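Local structure of uncharacterized protein (Vibrio parahaemolyticus, 1ZBP) at residues 8-21 / 33-45. The protein is of unknown function but belongs to the ImpE family, and is possibly connected with bacterial type VI secretion. Numbering follows the deposited sequence.
Sequences LSEGQLQQALELLI and LRSSFIELLCIDG
Leu-20 packs as a knob against helix 33-44, its side chain seated among Leu-33, Ser-36, Phe-37 and Leu-40. Its CD1 branch does most of the touching, meeting Leu-40 CD1 at 3.4 Å with the two side chains nearly perpendicular, while CD2 turns to Leu-33 CD2. One turn earlier Leu-17 fills the next hole, between Phe-37, Leu-40, Leu-41 and Asp-44; its CD2 lies 3.6 Å from Leu-40 CB as the two leucines run past each other in opposite directions. Leu-40 then spreads its branches, CD1 also reaching Ala-16 CB and CD2 meeting Leu-8 CD2 at 4.0 Å. A chi1 of 173° carries the Phe-37 ring away from its own backbone N and over to Ile-21, whose CG1 is 3.5 Å from Phe-37 CE1.

This is knobs-into-holes packing of an antiparallel helical hairpin, in which the axes of 13-21 and 33-44 approach to 9.7 Å at 155°, within the helical N-terminal part of the chain. Helix 47-60 lies against Phe-37, and Trp-4 touches both Leu-20 and Ser-36.

At the Asp-44 end the apolar packing gives way, on its solvent side, to a polar pair. Leu-13 CD2 still rests on Asp-44 CA at 3.9 Å and on Ile-43 CG2, but exposed Gln-14, which touches only lightly, bends at chi2 (-48°) to bring its amide beside the Asp-44 carboxylate, the two planes nearly coplanar. Helix 216-219 borders this end: Asp-216 and Lys-219 touch Leu-13, and Lys-219 NZ hydrogen-bonds to Asp-44 O.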
loop_
_atom_site.group_PDB
_atom_site.type_symbol
_atom_site.label_atom_id
_atom_site.label_comp_id
_atom_site.label_asym_id
_atom_site.label_seq_id
_atom_site.Cartn_x
_atom_site.Cartn_y
_atom_site.Cartn_z
ATOM N N LEU A 8 -15.211 10.338 -12.204
ATOM C CA LEU A 8 -14.025 10.077 -11.391
ATOM C C LEU A 8 -13.455 11.386 -10.833
ATOM O O LEU A 8 -12.790 11.389 -9.796
ATOM C CB LEU A 8 -12.954 9.354 -12.221
ATOM C CG LEU A 8 -11.767 8.736 -11.467
ATOM C CD1 LEU A 8 -12.268 7.617 -10.568
ATOM C CD2 LEU A 8 -10.739 8.189 -12.458
ATOM N N SER A 9 -13.709 12.495 -11.525
ATOM C CA SER A 9 -13.239 13.804 -11.063
ATOM C C SER A 9 -14.096 14.259 -9.879
ATOM O O SER A 9 -13.642 15.016 -9.024
ATOM C CB SER A 9 -13.336 14.850 -12.182
ATOM O OG SER A 9 -12.373 14.627 -13.194
ATOM N N GLU A 10 -15.341 13.794 -9.844
ATOM C CA GLU A 10 -16.252 14.150 -8.771
ATOM C C GLU A 10 -16.096 13.185 -7.609
ATOM O O GLU A 10 -16.987 13.065 -6.763
ATOM C CB GLU A 10 -17.702 14.128 -9.265
ATOM C CG GLU A 10 -18.003 15.118 -10.389
ATOM C CD GLU A 10 -17.475 16.519 -10.105
ATOM O OE1 GLU A 10 -16.279 16.771 -10.382
ATOM O OE2 GLU A 10 -18.252 17.361 -9.594
ATOM N N GLY A 11 -14.964 12.487 -7.583
ATOM C CA GLY A 11 -14.695 11.532 -6.524
ATOM C C GLY A 11 -15.711 10.412 -6.463
ATOM O O GLY A 11 -15.878 9.778 -5.424
ATOM N N GLN A 12 -16.397 10.164 -7.574
ATOM C CA GLN A 12 -17.401 9.107 -7.611
ATOM C C GLN A 12 -16.819 7.843 -8.246
ATOM O O GLN A 12 -16.812 7.697 -9.471
ATOM C CB GLN A 12 -18.627 9.571 -8.399
ATOM C CG GLN A 12 -19.946 9.149 -7.767
ATOM C CD GLN A 12 -20.251 9.919 -6.489
ATOM O OE1 GLN A 12 -21.142 9.545 -5.722
ATOM N NE2 GLN A 12 -19.517 11.007 -6.261
ATOM N N LEU A 13 -16.333 6.935 -7.402
ATOM C CA LEU A 13 -15.732 5.690 -7.862
ATOM C C LEU A 13 -16.779 4.691 -8.336
ATOM O O LEU A 13 -16.650 4.132 -9.421
ATOM C CB LEU A 13 -14.886 5.060 -6.747
ATOM C CG LEU A 13 -13.970 3.901 -7.169
ATOM C CD1 LEU A 13 -12.943 4.400 -8.175
ATOM C CD2 LEU A 13 -13.272 3.322 -5.952
ATOM N N GLN A 14 -17.813 4.463 -7.534
ATOM C CA GLN A 14 -18.850 3.519 -7.921
ATOM C C GLN A 14 -19.482 3.905 -9.259
ATOM O O GLN A 14 -19.612 3.067 -10.154
ATOM C CB GLN A 14 -19.925 3.434 -6.840
ATOM C CG GLN A 14 -19.396 2.998 -5.486
ATOM C CD GLN A 14 -18.508 1.771 -5.575
ATOM O OE1 GLN A 14 -17.362 1.853 -6.022
ATOM N NE2 GLN A 14 -19.036 0.621 -5.162
ATOM N N GLN A 15 -19.867 5.173 -9.396
ATOM C CA GLN A 15 -20.477 5.664 -10.632
ATOM C C GLN A 15 -19.544 5.489 -11.828
ATOM O O GLN A 15 -19.977 5.089 -12.907
ATOM C CB GLN A 15 -20.867 7.148 -10.486
ATOM C CG GLN A 15 -21.220 7.849 -11.808
ATOM C CD GLN A 15 -21.638 9.310 -11.629
ATOM O OE1 GLN A 15 -20.989 10.071 -10.910
ATOM N NE2 GLN A 15 -22.711 9.708 -12.307
ATOM N N ALA A 16 -18.265 5.796 -11.627
ATOM C CA ALA A 16 -17.265 5.678 -12.687
ATOM C C ALA A 16 -17.195 4.249 -13.221
ATOM O O ALA A 16 -16.953 4.040 -14.413
ATOM C CB ALA A 16 -15.894 6.116 -12.168
ATOM N N LEU A 17 -17.413 3.272 -12.341
ATOM C CA LEU A 17 -17.388 1.865 -12.726
ATOM C C LEU A 17 -18.593 1.519 -13.600
ATOM O O LEU A 17 -18.461 0.819 -14.607
ATOM C CB LEU A 17 -17.362 0.974 -11.477
ATOM C CG LEU A 17 -16.081 1.019 -10.630
ATOM C CD1 LEU A 17 -16.258 0.192 -9.361
ATOM C CD2 LEU A 17 -14.911 0.493 -11.452
ATOM N N GLU A 18 -19.764 2.023 -13.216
ATOM C CA GLU A 18 -21.003 1.777 -13.959
ATOM C C GLU A 18 -20.883 2.307 -15.380
ATOM O O GLU A 18 -21.289 1.649 -16.334
ATOM C CB GLU A 18 -22.191 2.461 -13.272
ATOM C CG GLU A 18 -22.265 2.255 -11.771
ATOM C CD GLU A 18 -22.094 0.807 -11.367
ATOM O OE1 GLU A 18 -20.985 0.263 -11.568
ATOM O OE2 GLU A 18 -23.067 0.215 -10.846
ATOM N N LEU A 19 -20.334 3.509 -15.512
ATOM C CA LEU A 19 -20.158 4.114 -16.826
ATOM C C LEU A 19 -19.184 3.310 -17.702
ATOM O O LEU A 19 -19.175 3.459 -18.923
ATOM C CB LEU A 19 -19.678 5.569 -16.693
ATOM C CG LEU A 19 -20.735 6.595 -16.273
ATOM C CD1 LEU A 19 -20.089 7.956 -16.040
ATOM C CD2 LEU A 19 -21.803 6.691 -17.349
ATOM N N LEU A 20 -18.376 2.457 -17.077
ATOM C CA LEU A 20 -17.426 1.637 -17.815
ATOM C C LEU A 20 -18.028 0.280 -18.170
ATOM O O LEU A 20 -17.932 -0.169 -19.313
ATOM C CB LEU A 20 -16.145 1.444 -17.001
ATOM C CG LEU A 20 -15.268 2.690 -16.929
ATOM C CD1 LEU A 20 -14.096 2.475 -15.986
ATOM C CD2 LEU A 20 -14.781 3.031 -18.324
ATOM N N ILE A 21 -18.655 -0.369 -17.196
ATOM C CA ILE A 21 -19.264 -1.667 -17.432
ATOM C C ILE A 21 -20.270 -1.584 -18.567
ATOM O O ILE A 21 -20.354 -2.492 -19.392
ATOM C CB ILE A 21 -19.981 -2.183 -16.179
ATOM C CG1 ILE A 21 -18.956 -2.475 -15.083
ATOM C CG2 ILE A 21 -20.780 -3.430 -16.523
ATOM C CD1 ILE A 21 -19.570 -2.936 -13.773
ATOM N N LEU A 33 -11.103 0.526 -22.865
ATOM C CA LEU A 33 -12.214 0.534 -21.924
ATOM C C LEU A 33 -12.037 -0.554 -20.874
ATOM O O LEU A 33 -12.135 -0.281 -19.679
ATOM C CB LEU A 33 -13.551 0.352 -22.653
ATOM C CG LEU A 33 -14.110 1.582 -23.386
ATOM C CD1 LEU A 33 -15.356 1.204 -24.190
ATOM C CD2 LEU A 33 -14.451 2.664 -22.367
ATOM N N ARG A 34 -11.772 -1.783 -21.312
ATOM C CA ARG A 34 -11.585 -2.888 -20.374
ATOM C C ARG A 34 -10.414 -2.587 -19.435
ATOM O O ARG A 34 -10.503 -2.812 -18.227
ATOM C CB ARG A 34 -11.351 -4.201 -21.136
ATOM C CG ARG A 34 -12.610 -4.791 -21.762
ATOM C CD ARG A 34 -12.291 -6.029 -22.594
ATOM N NE ARG A 34 -13.482 -6.649 -23.181
ATOM C CZ ARG A 34 -14.314 -7.462 -22.533
ATOM N NH1 ARG A 34 -15.373 -7.973 -23.155
ATOM N NH2 ARG A 34 -14.086 -7.777 -21.267
ATOM N N SER A 35 -9.334 -2.056 -20.005
ATOM C CA SER A 35 -8.136 -1.692 -19.251
ATOM C C SER A 35 -8.449 -0.652 -18.177
ATOM O O SER A 35 -8.059 -0.806 -17.016
ATOM C CB SER A 35 -7.065 -1.138 -20.193
ATOM O OG SER A 35 -5.894 -0.746 -19.488
ATOM N N SER A 36 -9.150 0.411 -18.560
ATOM C CA SER A 36 -9.516 1.457 -17.606
ATOM C C SER A 36 -10.450 0.905 -16.531
ATOM O O SER A 36 -10.457 1.378 -15.395
ATOM C CB SER A 36 -10.194 2.632 -18.329
ATOM O OG SER A 36 -9.308 3.240 -19.264
ATOM N N PHE A 37 -11.236 -0.101 -16.892
ATOM C CA PHE A 37 -12.178 -0.712 -15.951
ATOM C C PHE A 37 -11.428 -1.583 -14.917
ATOM O O PHE A 37 -11.897 -1.774 -13.790
ATOM C CB PHE A 37 -13.207 -1.547 -16.734
ATOM C CG PHE A 37 -14.126 -2.367 -15.868
ATOM C CD1 PHE A 37 -14.818 -1.785 -14.811
ATOM C CD2 PHE A 37 -14.287 -3.734 -16.102
ATOM C CE1 PHE A 37 -15.650 -2.549 -13.994
ATOM C CE2 PHE A 37 -15.118 -4.504 -15.291
ATOM C CZ PHE A 37 -15.798 -3.908 -14.234
ATOM N N ILE A 38 -10.258 -2.097 -15.306
ATOM C CA ILE A 38 -9.438 -2.930 -14.426
ATOM C C ILE A 38 -8.740 -2.058 -13.376
ATOM O O ILE A 38 -8.641 -2.433 -12.199
ATOM C CB ILE A 38 -8.356 -3.705 -15.228
ATOM C CG1 ILE A 38 -9.025 -4.713 -16.158
ATOM C CG2 ILE A 38 -7.409 -4.435 -14.273
ATOM C CD1 ILE A 38 -8.124 -5.238 -17.239
ATOM N N GLU A 39 -8.250 -0.899 -13.808
ATOM C CA GLU A 39 -7.558 0.007 -12.898
ATOM C C GLU A 39 -8.489 0.454 -11.781
ATOM O O GLU A 39 -8.150 0.345 -10.597
ATOM C CB GLU A 39 -7.007 1.226 -13.650
ATOM C CG GLU A 39 -5.655 0.982 -14.302
ATOM C CD GLU A 39 -5.086 2.224 -14.968
ATOM O OE1 GLU A 39 -3.877 2.232 -15.276
ATOM O OE2 GLU A 39 -5.847 3.189 -15.198
ATOM N N LEU A 40 -9.672 0.931 -12.155
ATOM C CA LEU A 40 -10.648 1.393 -11.174
ATOM C C LEU A 40 -11.201 0.250 -10.325
ATOM O O LEU A 40 -11.876 0.480 -9.316
ATOM C CB LEU A 40 -11.785 2.147 -11.877
ATOM C CG LEU A 40 -11.325 3.296 -12.802
ATOM C CD1 LEU A 40 -12.532 4.019 -13.384
ATOM C CD2 LEU A 40 -10.444 4.270 -12.027
ATOM N N LEU A 41 -10.921 -0.983 -10.734
ATOM C CA LEU A 41 -11.369 -2.156 -9.978
ATOM C C LEU A 41 -10.385 -2.443 -8.841
ATOM O O LEU A 41 -10.773 -2.884 -7.752
ATOM C CB LEU A 41 -11.470 -3.376 -10.897
ATOM C CG LEU A 41 -12.794 -3.488 -11.663
ATOM C CD1 LEU A 41 -12.707 -4.617 -12.679
ATOM C CD2 LEU A 41 -13.943 -3.739 -10.683
ATOM N N CYS A 42 -9.105 -2.192 -9.102
ATOM C CA CYS A 42 -8.081 -2.405 -8.086
ATOM C C CYS A 42 -8.209 -1.344 -6.990
ATOM O O CYS A 42 -8.010 -1.633 -5.806
ATOM C CB CYS A 42 -6.693 -2.363 -8.719
ATOM S SG CYS A 42 -6.416 -3.745 -9.834
ATOM N N ILE A 43 -8.557 -0.123 -7.388
ATOM C CA ILE A 43 -8.734 0.961 -6.437
ATOM C C ILE A 43 -9.912 0.642 -5.510
ATOM O O ILE A 43 -9.873 0.937 -4.315
ATOM C CB ILE A 43 -9.007 2.304 -7.158
ATOM C CG1 ILE A 43 -7.818 2.683 -8.035
ATOM C CG2 ILE A 43 -9.247 3.405 -6.131
ATOM C CD1 ILE A 43 -8.037 3.936 -8.842
ATOM N N ASP A 44 -10.954 0.029 -6.064
ATOM C CA ASP A 44 -12.134 -0.318 -5.284
ATOM C C ASP A 44 -11.838 -1.484 -4.356
ATOM O O ASP A 44 -12.536 -1.699 -3.360
ATOM C CB ASP A 44 -13.288 -0.684 -6.217
ATOM C CG ASP A 44 -14.549 -1.072 -5.465
ATOM O OD1 ASP A 44 -14.587 -2.176 -4.876
ATOM O OD2 ASP A 44 -15.506 -0.271 -5.463
ATOM N N GLY A 45 -10.806 -2.247 -4.699
ATOM C CA GLY A 45 -10.439 -3.391 -3.886
ATOM C C GLY A 45 -11.049 -4.706 -4.341
ATOM O O GLY A 45 -10.755 -5.754 -3.772
#